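PDB 6GRH: microcin B17-processing protein McbC, which acts as an FMN-bound oxidoreductase, required to process the inactive microcin B17 precursor into the active antibiotic peptide. Local coordinates for residues K24-R29 with R205-A210; S34-A39 with L170-S175; S179-K184 with K231-A236. One frame throughout, in Å; residues are numbered along the deposited sequence.

Interaction 1: residues K24-R29 with R205-A210; sequences KDFHVR and RGYRMA
H27 and Y207 reach toward each other between two helices and meet at the tyrosine hydroxyl. H27 ND1 and Y207 OH lie 2.7 Å apart in a nearly straight hydrogen bond (165°) for which either atom could supply the proton. Each side chain leaves its helix with CG anti to the backbone N (both chi1 near 180°). Thus extended, they span backbones whose CA atoms, on H27 and Y207, stay 9.5 Å apart. The rings stand almost perpendicular (88°) and touch rim to rim, neither covering the other's face. This bond is the tight part. The F26 side is looser: F26 CD2 comes no nearer to Y207 CE2 than 4.4 Å, a purely apolar approach at the rim of the phenylalanine. No touching residue is exposed. F26 stacks on F26 of the second subunit, F195 meets the H27 ring edge-to-face, and I193 and L199 pack on Y207. On the outward flank of helix 17-27, D25 pairs with R210 of the McbB chain. The arrangement is buried helix-to-helix packing at the interface with the second subunit of a nitroreductase-type fold, joining helix 17-27, near the N-terminus, to the long helix 204-227.

Interaction 2: residues S34-A39 with L170-S175; sequences SLPEFA and LYRSLS
E37 OE2 takes R172 NH1 at 2.9 Å through its syn lone pair, with a weaker bond from NH2 beside it. The other carboxylate oxygen, E37 OE1, is met by R172 NH2 at 3.2 Å and weakly by NH1. The guanidinium therefore grips the carboxylate end-on, with one good bond to each oxygen, and its own edge faces the acid. The two groups are not coplanar: their planes are turned 70° apart, which leaves the bonds bent and the NH2 donor well out of the carboxylate plane. R172 is extended from CG to NE, so it reaches straight out from its helix, whereas the E37 chain bends at chi2 (86°) to bring its carboxylate to the arginine's end. P36 and L35 lie obliquely by the guanidinium, P36 CD being 4.2 Å from R172 NH1. R172 NE bonds to Y242 OH of helix 240-246, a second hold on the guanidinium; L94 of the McbB chain packs on the same side chain.

Farther along, water replaces direct backbone contact. One water lies 2.6 Å from S173 O and also reaches S34 O; a second lies 2.7 Å from R172 O and touches S34 O only weakly. Within the helix, S173 OG bonds back to L170 O and S175 OG to Y171 O, the latter at 2.7 Å, so both hydroxyls turn to their own helix and not toward the loop. F38, beyond the salt bridge, meets F266 of McbB edge-to-face. The whole is a bidentate salt bridge flanked by two bridging waters, one of them weakly held on the loop side, tying the loop that follows helix 17-27 to helix 167-175 of the nitroreductase-type domain where McbB packs against it.

Interaction 3: residues S179-K184 with K231-A236; sequences SERLGK and KNRVWA. With FMN (flavin mononucleotide), chain O.
L182 lays its CD1 methyl over one face of the W235 indole, 4.2 Å from the centroid of the six-membered ring and 22° off its normal, a CH-pi contact. The opposite face of the indole is turned to the flavin, where O4 sits toward the rim; W235 CZ3 approaches FMN N3 to 3.4 Å. The tryptophan is thus held between an aliphatic cushion from helix 179-182 and the pyrimidine end of the cofactor, and F261 meets it edge-to-face.

Beside this sandwich two arginines converge on the C2 carbonyl. R181, extended from CG to NE, points both terminal nitrogens at FMN O2, NH1 at 2.9 Å and NH2 at 3.0 Å, with the oxygen at the guanidinium edge. R233 bends at chi3 and gives NH1 to FMN N1 at 3.1 Å in a fairly straight bond (159°), adding a weak one to O2. The guanidinium planes are 81° apart, and R181 NH2 lies over a face of R233, 3.6 Å from its NH1. Such closeness suits two groups that share an electron-rich acceptor. Each has further partners: D178 forms a salt bridge with R181 NH1, while the backbone carbonyls of G86 and S85 take R233 NE and NH2.

Just past the end of the strand, A236 N donates to both FMN O4 and N5, the latter at 3.1 Å, and V234 packs on the dimethylbenzene ring. R117 of the second subunit also bonds to the cofactor. Positive charge gathered at N1 and O2 would be expected to stabilise the anionic reduced flavin, and the amide donor at N5 may help tune that atom as the flavin takes up electrons, consistent with an FMN-dependent oxidation.

Interactions 2 and 3 are neighbours, their centres about 12 Å apart, and they touch: Y171 OH lies 2.5 Å from G183 O in a probable hydrogen bond, and L174 and S175 pack by backbone oxygens against the W235 indole. Helix 167-175 thus backs the part of interaction 3 that holds the flavin, while P36 of interaction 2 stays about 13 Å from a bound FMN. Interaction 1 is remote, its centre about 25 Å from that of interaction 3 on the opposite side of the chain's centre. The dimer closes this gap: M209, next in line to Y207 and R208, touches an FMN and packs on A236 of the second subunit.

Interaction 1: residues K24-R29 with R205-A210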
loop_
_atom_site.group_PDB
_atom_site.type_symbol
_atom_site.label_atom_id
_atom_site.label_comp_id
_atom_site.label_asym_id
_atom_site.label_seq_id
_atom_site.Cartn_x
_atom_site.Cartn_y
_atom_site.Cartn_z
ATOM N N LYS D 24 -7.189 -0.936 -6.823
ATOM C CA LYS D 24 -7.105 -2.307 -7.316
ATOM C C LYS D 24 -6.154 -3.181 -6.500
ATOM O O LYS D 24 -6.448 -4.358 -6.243
ATOM C CB LYS D 24 -6.683 -2.334 -8.774
ATOM C CG LYS D 24 -7.724 -1.874 -9.779
ATOM C CD LYS D 24 -6.970 -1.755 -11.115
ATOM C CE LYS D 24 -7.861 -1.762 -12.296
ATOM N NZ LYS D 24 -7.041 -1.846 -13.558
ATOM N N ASP D 25 -5.002 -2.609 -6.130
ATOM C CA ASP D 25 -4.029 -3.295 -5.318
ATOM C C ASP D 25 -4.659 -3.763 -4.015
ATOM O O ASP D 25 -4.340 -4.832 -3.544
ATOM C CB ASP D 25 -2.872 -2.391 -4.929
ATOM C CG ASP D 25 -1.892 -2.152 -6.040
ATOM O OD1 ASP D 25 -1.949 -2.829 -7.099
ATOM O OD2 ASP D 25 -1.021 -1.250 -5.817
ATOM N N PHE D 26 -5.452 -2.895 -3.390
ATOM C CA PHE D 26 -6.086 -3.239 -2.146
ATOM C C PHE D 26 -7.165 -4.292 -2.355
ATOM O O PHE D 26 -7.229 -5.293 -1.648
ATOM C CB PHE D 26 -6.716 -2.031 -1.488
ATOM C CG PHE D 26 -7.439 -2.379 -0.228
ATOM C CD1 PHE D 26 -6.715 -2.705 0.921
ATOM C CD2 PHE D 26 -8.816 -2.458 -0.212
ATOM C CE1 PHE D 26 -7.371 -3.034 2.106
ATOM C CE2 PHE D 26 -9.473 -2.797 0.944
ATOM C CZ PHE D 26 -8.751 -3.089 2.107
ATOM N N HIS D 27 -8.014 -4.034 -3.330
ATOM C CA HIS D 27 -9.119 -4.894 -3.651
ATOM C C HIS D 27 -8.707 -6.374 -3.818
ATOM O O HIS D 27 -9.355 -7.254 -3.244
ATOM C CB HIS D 27 -9.821 -4.442 -4.933
ATOM C CG HIS D 27 -10.983 -5.309 -5.273
ATOM N ND1 HIS D 27 -12.223 -5.121 -4.711
ATOM C CD2 HIS D 27 -11.080 -6.410 -6.063
ATOM C CE1 HIS D 27 -13.045 -6.053 -5.164
ATOM N NE2 HIS D 27 -12.375 -6.850 -5.981
ATOM N N VAL D 28 -7.616 -6.624 -4.544
ATOM C CA VAL D 28 -7.177 -7.997 -4.838
ATOM C C VAL D 28 -6.659 -8.774 -3.615
ATOM O O VAL D 28 -6.550 -9.992 -3.661
ATOM C CB VAL D 28 -6.140 -8.054 -5.985
ATOM C CG1 VAL D 28 -4.753 -7.655 -5.525
ATOM C CG2 VAL D 28 -6.102 -9.454 -6.561
ATOM N N ARG D 29 -6.329 -8.067 -2.537
ATOM C CA ARG D 29 -5.986 -8.700 -1.276
ATOM C C ARG D 29 -7.131 -9.514 -0.660
ATOM O O ARG D 29 -6.871 -10.477 0.062
ATOM C CB ARG D 29 -5.526 -7.669 -0.253
ATOM C CG ARG D 29 -4.258 -6.961 -0.637
ATOM C CD ARG D 29 -3.907 -6.015 0.482
ATOM N NE ARG D 29 -2.818 -5.110 0.201
ATOM C CZ ARG D 29 -1.525 -5.412 0.203
ATOM N NH1 ARG D 29 -1.085 -6.644 0.411
ATOM N NH2 ARG D 29 -0.645 -4.439 -0.020
ATOM N N ARG D 205 -12.976 7.467 -1.520
ATOM C CA ARG D 205 -14.269 7.353 -0.852
ATOM C C ARG D 205 -15.344 6.724 -1.761
ATOM O O ARG D 205 -16.265 6.072 -1.273
ATOM C CB ARG D 205 -14.730 8.710 -0.351
ATOM C CG ARG D 205 -15.766 8.642 0.759
ATOM C CD ARG D 205 -15.988 10.045 1.259
ATOM N NE ARG D 205 -16.759 10.231 2.473
ATOM C CZ ARG D 205 -16.301 10.193 3.723
ATOM N NH1 ARG D 205 -15.063 9.901 3.997
ATOM N NH2 ARG D 205 -17.128 10.464 4.723
ATOM N N GLY D 206 -15.203 6.868 -3.072
ATOM C CA GLY D 206 -16.121 6.203 -4.005
ATOM C C GLY D 206 -16.126 4.697 -3.939
ATOM O O GLY D 206 -17.171 4.058 -4.158
ATOM N N TYR D 207 -14.977 4.126 -3.627
ATOM C CA TYR D 207 -14.857 2.674 -3.433
ATOM C C TYR D 207 -15.702 2.220 -2.252
ATOM O O TYR D 207 -16.513 1.296 -2.365
ATOM C CB TYR D 207 -13.398 2.270 -3.250
ATOM C CG TYR D 207 -13.177 0.787 -3.096
ATOM C CD1 TYR D 207 -13.269 -0.060 -4.190
ATOM C CD2 TYR D 207 -12.870 0.236 -1.867
ATOM C CE1 TYR D 207 -13.043 -1.411 -4.057
ATOM C CE2 TYR D 207 -12.671 -1.126 -1.728
ATOM C CZ TYR D 207 -12.768 -1.937 -2.821
ATOM O OH TYR D 207 -12.553 -3.292 -2.686
ATOM N N ARG D 208 -15.559 2.935 -1.147
ATOM C CA ARG D 208 -16.343 2.668 0.035
ATOM C C ARG D 208 -17.857 2.799 -0.297
ATOM O O ARG D 208 -18.667 1.933 0.092
ATOM C CB ARG D 208 -15.894 3.653 1.137
ATOM C CG ARG D 208 -16.473 3.426 2.511
ATOM C CD ARG D 208 -16.477 4.711 3.342
ATOM N NE ARG D 208 -15.148 5.200 3.691
ATOM C CZ ARG D 208 -14.923 6.189 4.576
ATOM N NH1 ARG D 208 -15.923 6.807 5.188
ATOM N NH2 ARG D 208 -13.694 6.569 4.839
ATOM N N MET D 209 -18.231 3.874 -1.002
ATOM C CA MET D 209 -19.622 4.109 -1.439
ATOM C C MET D 209 -20.146 2.988 -2.349
ATOM O O MET D 209 -21.294 2.548 -2.196
ATOM C CB MET D 209 -19.784 5.482 -2.142
ATOM C CG MET D 209 -19.679 6.724 -1.229
ATOM S SD MET D 209 -20.220 8.309 -1.957
ATOM C CE MET D 209 -18.943 9.438 -1.420
ATOM N N ALA D 210 -19.312 2.524 -3.281
ATOM C CA ALA D 210 -19.702 1.438 -4.192
ATOM C C ALA D 210 -19.981 0.100 -3.468
ATOM O O ALA D 210 -20.956 -0.589 -3.786
ATOM C CB ALA D 210 -18.641 1.241 -5.244
#

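Interaction 2: residues S34-A39 with L170-S175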
loop_
_atom_site.group_PDB
_atom_site.type_symbol
_atom_site.label_atom_id
_atom_site.label_comp_id
_atom_site.label_asym_id
_atom_site.label_seq_id
_atom_site.Cartn_x
_atom_site.Cartn_y
_atom_site.Cartn_z
ATOM N N SER D 34 -10.865 -20.334 -4.037
ATOM C CA SER D 34 -11.755 -21.217 -3.322
ATOM C C SER D 34 -12.236 -22.269 -4.312
ATOM O O SER D 34 -13.132 -22.018 -5.101
ATOM C CB SER D 34 -12.924 -20.396 -2.797
ATOM O OG SER D 34 -13.901 -21.250 -2.238
ATOM N N LEU D 35 -11.625 -23.430 -4.298
ATOM C CA LEU D 35 -11.989 -24.500 -5.242
ATOM C C LEU D 35 -12.055 -25.819 -4.512
ATOM O O LEU D 35 -11.310 -26.006 -3.572
ATOM C CB LEU D 35 -10.915 -24.636 -6.318
ATOM C CG LEU D 35 -10.677 -23.502 -7.306
ATOM C CD1 LEU D 35 -9.576 -23.936 -8.255
ATOM C CD2 LEU D 35 -11.939 -23.218 -8.107
ATOM N N PRO D 36 -12.906 -26.757 -4.968
ATOM C CA PRO D 36 -12.931 -28.085 -4.321
ATOM C C PRO D 36 -11.558 -28.763 -4.274
ATOM O O PRO D 36 -11.225 -29.397 -3.283
ATOM C CB PRO D 36 -13.899 -28.902 -5.195
ATOM C CG PRO D 36 -14.719 -27.886 -5.899
ATOM C CD PRO D 36 -13.839 -26.689 -6.105
ATOM N N GLU D 37 -10.768 -28.611 -5.334
ATOM C CA GLU D 37 -9.466 -29.274 -5.431
ATOM C C GLU D 37 -8.433 -28.724 -4.442
ATOM O O GLU D 37 -7.415 -29.354 -4.246
ATOM C CB GLU D 37 -8.895 -29.182 -6.855
ATOM C CG GLU D 37 -9.707 -29.920 -7.910
ATOM C CD GLU D 37 -10.852 -29.106 -8.504
ATOM O OE1 GLU D 37 -11.117 -27.959 -8.093
ATOM O OE2 GLU D 37 -11.508 -29.618 -9.425
ATOM N N PHE D 38 -8.680 -27.563 -3.840
ATOM C CA PHE D 38 -7.783 -27.029 -2.814
ATOM C C PHE D 38 -8.280 -27.237 -1.360
ATOM O O PHE D 38 -7.736 -26.612 -0.445
ATOM C CB PHE D 38 -7.560 -25.525 -3.026
ATOM C CG PHE D 38 -7.043 -25.129 -4.395
ATOM C CD1 PHE D 38 -6.282 -25.979 -5.187
ATOM C CD2 PHE D 38 -7.281 -23.834 -4.852
ATOM C CE1 PHE D 38 -5.818 -25.572 -6.427
ATOM C CE2 PHE D 38 -6.808 -23.411 -6.090
ATOM C CZ PHE D 38 -6.075 -24.292 -6.880
ATOM N N ALA D 39 -9.259 -28.128 -1.140
ATOM C CA ALA D 39 -9.921 -28.267 0.189
ATOM C C ALA D 39 -8.996 -28.660 1.330
ATOM O O ALA D 39 -9.159 -28.199 2.461
ATOM C CB ALA D 39 -11.070 -29.273 0.122
ATOM N N LEU D 170 -20.547 -22.411 -14.826
ATOM C CA LEU D 170 -20.958 -21.286 -14.011
ATOM C C LEU D 170 -21.127 -21.676 -12.579
ATOM O O LEU D 170 -20.708 -20.944 -11.705
ATOM C CB LEU D 170 -22.297 -20.687 -14.455
ATOM C CG LEU D 170 -22.286 -19.589 -15.486
ATOM C CD1 LEU D 170 -23.724 -19.283 -15.880
ATOM C CD2 LEU D 170 -21.568 -18.350 -14.956
ATOM N N TYR D 171 -21.827 -22.788 -12.356
ATOM C CA TYR D 171 -22.043 -23.321 -11.015
ATOM C C TYR D 171 -20.710 -23.600 -10.305
ATOM O O TYR D 171 -20.520 -23.206 -9.156
ATOM C CB TYR D 171 -22.881 -24.601 -11.057
ATOM C CG TYR D 171 -23.037 -25.242 -9.706
ATOM C CD1 TYR D 171 -22.208 -26.288 -9.308
ATOM C CD2 TYR D 171 -23.977 -24.768 -8.798
ATOM C CE1 TYR D 171 -22.337 -26.868 -8.053
ATOM C CE2 TYR D 171 -24.117 -25.358 -7.546
ATOM C CZ TYR D 171 -23.298 -26.403 -7.186
ATOM O OH TYR D 171 -23.418 -26.950 -5.932
ATOM N N ARG D 172 -19.801 -24.269 -11.001
ATOM C CA ARG D 172 -18.488 -24.582 -10.439
ATOM C C ARG D 172 -17.781 -23.295 -9.988
ATOM O O ARG D 172 -17.328 -23.201 -8.842
ATOM C CB ARG D 172 -17.645 -25.366 -11.453
ATOM C CG ARG D 172 -16.262 -25.736 -10.962
ATOM C CD ARG D 172 -15.493 -26.561 -11.980
ATOM N NE ARG D 172 -14.056 -26.328 -11.806
ATOM C CZ ARG D 172 -13.263 -26.961 -10.933
ATOM N NH1 ARG D 172 -13.730 -27.933 -10.132
ATOM N NH2 ARG D 172 -11.972 -26.620 -10.877
ATOM N N SER D 173 -17.739 -22.296 -10.866
ATOM C CA SER D 173 -17.052 -21.028 -10.540
ATOM C C SER D 173 -17.683 -20.264 -9.362
ATOM O O SER D 173 -16.976 -19.725 -8.489
ATOM C CB SER D 173 -16.923 -20.137 -11.785
ATOM O OG SER D 173 -18.129 -19.433 -12.081
ATOM N N LEU D 174 -19.006 -20.231 -9.305
ATOM C CA LEU D 174 -19.691 -19.438 -8.254
ATOM C C LEU D 174 -19.722 -20.085 -6.868
ATOM O O LEU D 174 -19.798 -19.400 -5.877
ATOM C CB LEU D 174 -21.123 -19.147 -8.689
ATOM C CG LEU D 174 -21.311 -18.228 -9.895
ATOM C CD1 LEU D 174 -22.776 -18.163 -10.263
ATOM C CD2 LEU D 174 -20.839 -16.847 -9.554
ATOM N N SER D 175 -19.694 -21.404 -6.809
ATOM C CA SER D 175 -19.967 -22.139 -5.567
ATOM C C SER D 175 -18.706 -22.430 -4.767
ATOM O O SER D 175 -18.792 -22.904 -3.632
ATOM C CB SER D 175 -20.695 -23.444 -5.883
ATOM O OG SER D 175 -19.906 -24.272 -6.719
HETATM O O HOH W 1 -14.734 -20.559 -7.541
HETATM O O HOH W 2 -14.913 -23.526 -7.697
#

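Interaction 3: residues S179-K184 with K231-A236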
loop_
_atom_site.group_PDB
_atom_site.type_symbol
_atom_site.label_atom_id
_atom_site.label_comp_id
_atom_site.label_asym_id
_atom_site.label_seq_id
_atom_site.Cartn_x
_atom_site.Cartn_y
_atom_site.Cartn_z
ATOM N N SER D 179 -19.544 -26.403 -2.473
ATOM C CA SER D 179 -20.657 -26.691 -3.377
ATOM C C SER D 179 -21.557 -27.839 -2.901
ATOM O O SER D 179 -22.768 -27.810 -3.120
ATOM C CB SER D 179 -20.142 -26.962 -4.789
ATOM O OG SER D 179 -19.235 -28.037 -4.777
ATOM N N GLU D 180 -20.992 -28.841 -2.233
ATOM C CA GLU D 180 -21.832 -29.915 -1.705
ATOM C C GLU D 180 -22.863 -29.389 -0.703
ATOM O O GLU D 180 -24.024 -29.774 -0.751
ATOM C CB GLU D 180 -21.004 -31.030 -1.064
ATOM C CG GLU D 180 -21.792 -32.332 -0.939
ATOM C CD GLU D 180 -21.092 -33.392 -0.106
ATOM O OE1 GLU D 180 -19.852 -33.300 0.078
ATOM O OE2 GLU D 180 -21.786 -34.322 0.370
ATOM N N ARG D 181 -22.426 -28.520 0.207
ATOM C CA ARG D 181 -23.321 -27.954 1.211
ATOM C C ARG D 181 -24.337 -26.998 0.554
ATOM O O ARG D 181 -25.505 -26.961 0.936
ATOM C CB ARG D 181 -22.502 -27.256 2.311
ATOM C CG ARG D 181 -23.274 -26.321 3.215
ATOM C CD ARG D 181 -22.514 -25.943 4.476
ATOM N NE ARG D 181 -23.242 -24.848 5.100
ATOM C CZ ARG D 181 -23.172 -23.575 4.734
ATOM N NH1 ARG D 181 -22.360 -23.182 3.754
ATOM N NH2 ARG D 181 -23.937 -22.677 5.347
ATOM N N LEU D 182 -23.886 -26.239 -0.445
ATOM C CA LEU D 182 -24.775 -25.312 -1.159
ATOM C C LEU D 182 -25.941 -25.999 -1.828
ATOM O O LEU D 182 -27.045 -25.477 -1.788
ATOM C CB LEU D 182 -24.016 -24.487 -2.205
ATOM C CG LEU D 182 -24.835 -23.444 -2.967
ATOM C CD1 LEU D 182 -25.289 -22.330 -2.033
ATOM C CD2 LEU D 182 -24.023 -22.884 -4.121
ATOM N N GLY D 183 -25.685 -27.142 -2.453
ATOM C CA GLY D 183 -26.699 -27.897 -3.179
ATOM C C GLY D 183 -26.832 -27.352 -4.590
ATOM O O GLY D 183 -25.826 -27.006 -5.221
ATOM N N LYS D 184 -28.070 -27.236 -5.069
ATOM C CA LYS D 184 -28.346 -26.871 -6.443
ATOM C C LYS D 184 -29.353 -25.725 -6.531
ATOM O O LYS D 184 -30.551 -25.946 -6.645
ATOM C CB LYS D 184 -28.796 -28.098 -7.220
ATOM C CG LYS D 184 -27.667 -29.100 -7.399
ATOM C CD LYS D 184 -28.003 -30.140 -8.444
ATOM C CE LYS D 184 -28.867 -31.244 -7.872
ATOM N NZ LYS D 184 -28.061 -32.180 -7.028
ATOM N N LYS D 231 -35.976 -18.789 -1.819
ATOM C CA LYS D 231 -34.976 -18.769 -0.761
ATOM C C LYS D 231 -33.732 -18.187 -1.385
ATOM O O LYS D 231 -33.564 -18.265 -2.599
ATOM C CB LYS D 231 -34.699 -20.174 -0.234
ATOM C CG LYS D 231 -35.906 -20.834 0.398
ATOM C CD LYS D 231 -36.345 -20.132 1.675
ATOM C CE LYS D 231 -37.292 -21.026 2.466
ATOM N NZ LYS D 231 -38.459 -21.402 1.642
ATOM N N ASN D 232 -32.872 -17.600 -0.564
ATOM C CA ASN D 232 -31.653 -16.983 -1.076
ATOM C C ASN D 232 -30.532 -17.054 -0.062
ATOM O O ASN D 232 -30.777 -17.161 1.149
ATOM C CB ASN D 232 -31.910 -15.521 -1.456
ATOM C CG ASN D 232 -31.776 -14.591 -0.269
ATOM O OD1 ASN D 232 -30.699 -14.081 -0.011
ATOM N ND2 ASN D 232 -32.833 -14.476 0.528
ATOM N N ARG D 233 -29.301 -16.954 -0.562
ATOM C CA ARG D 233 -28.129 -16.848 0.296
ATOM C C ARG D 233 -27.066 -15.975 -0.372
ATOM O O ARG D 233 -26.622 -16.267 -1.465
ATOM C CB ARG D 233 -27.543 -18.230 0.619
ATOM C CG ARG D 233 -26.363 -18.179 1.594
ATOM C CD ARG D 233 -25.902 -19.544 2.082
ATOM N NE ARG D 233 -26.832 -20.088 3.079
ATOM C CZ ARG D 233 -26.675 -20.065 4.409
ATOM N NH1 ARG D 233 -25.601 -19.542 4.985
ATOM N NH2 ARG D 233 -27.639 -20.555 5.178
ATOM N N VAL D 234 -26.645 -14.933 0.336
ATOM C CA VAL D 234 -25.501 -14.116 -0.072
ATOM C C VAL D 234 -24.269 -14.958 0.194
ATOM O O VAL D 234 -24.212 -15.672 1.176
ATOM C CB VAL D 234 -25.470 -12.744 0.679
ATOM C CG1 VAL D 234 -24.328 -11.859 0.176
ATOM C CG2 VAL D 234 -26.775 -12.009 0.493
ATOM N N TRP D 235 -23.270 -14.855 -0.673
ATOM C CA TRP D 235 -22.210 -15.829 -0.713
ATOM C C TRP D 235 -20.884 -15.188 -1.129
ATOM O O TRP D 235 -20.776 -14.609 -2.194
ATOM C CB TRP D 235 -22.621 -16.882 -1.723
ATOM C CG TRP D 235 -21.763 -18.058 -1.848
ATOM C CD1 TRP D 235 -20.764 -18.270 -2.769
ATOM C CD2 TRP D 235 -21.905 -19.264 -1.122
ATOM N NE1 TRP D 235 -20.259 -19.538 -2.629
ATOM C CE2 TRP D 235 -20.951 -20.177 -1.633
ATOM C CE3 TRP D 235 -22.754 -19.678 -0.089
ATOM C CZ2 TRP D 235 -20.801 -21.447 -1.118
ATOM C CZ3 TRP D 235 -22.613 -20.943 0.411
ATOM C CH2 TRP D 235 -21.643 -21.829 -0.106
ATOM N N ALA D 236 -19.883 -15.354 -0.286
ATOM C CA ALA D 236 -18.531 -14.865 -0.522
ATOM C C ALA D 236 -17.515 -15.955 -0.831
ATOM O O ALA D 236 -16.374 -15.650 -1.128
ATOM C CB ALA D 236 -18.090 -14.062 0.700
HETATM N N1 FMN O . -23.078 -18.147 3.944
HETATM C C2 FMN O . -22.347 -19.218 3.539
HETATM O O2 FMN O . -22.771 -20.348 3.839
HETATM N N3 FMN O . -21.195 -19.088 2.837
HETATM C C4 FMN O . -20.702 -17.879 2.479
HETATM O O4 FMN O . -19.644 -17.774 1.822
HETATM C C4A FMN O . -21.436 -16.658 2.896
HETATM N N5 FMN O . -21.005 -15.411 2.594
HETATM C C5A FMN O . -21.712 -14.317 2.981
HETATM C C6 FMN O . -21.244 -13.051 2.639
HETATM C C7 FMN O . -21.932 -11.902 3.015
HETATM C C7M FMN O . -21.396 -10.544 2.633
HETATM C C8 FMN O . -23.200 -12.022 3.782
HETATM C C8M FMN O . -23.954 -10.789 4.190
HETATM C C9 FMN O . -23.686 -13.284 4.128
HETATM C C9A FMN O . -22.990 -14.453 3.756
HETATM N N10 FMN O . -23.453 -15.758 4.088
HETATM C C10 FMN O . -22.688 -16.875 3.668
HETATM C "C1'" FMN O . -24.694 -15.987 4.838
HETATM C "C2'" FMN O . -24.435 -15.833 6.320
HETATM O "O2'" FMN O . -23.640 -16.942 6.782
HETATM C "C3'" FMN O . -25.768 -15.707 7.067
HETATM O "O3'" FMN O . -26.413 -14.479 6.703
HETATM C "C4'" FMN O . -25.611 -15.754 8.584
HETATM O "O4'" FMN O . -25.077 -17.023 8.964
HETATM C "C5'" FMN O . -26.923 -15.565 9.342
HETATM O "O5'" FMN O . -27.851 -16.565 8.928
HETATM P P FMN O . -29.271 -16.169 8.301
HETATM O O1P FMN O . -28.988 -15.375 7.047
HETATM O O2P FMN O . -29.899 -17.516 8.003
HETATM O O3P FMN O . -29.904 -15.409 9.424
#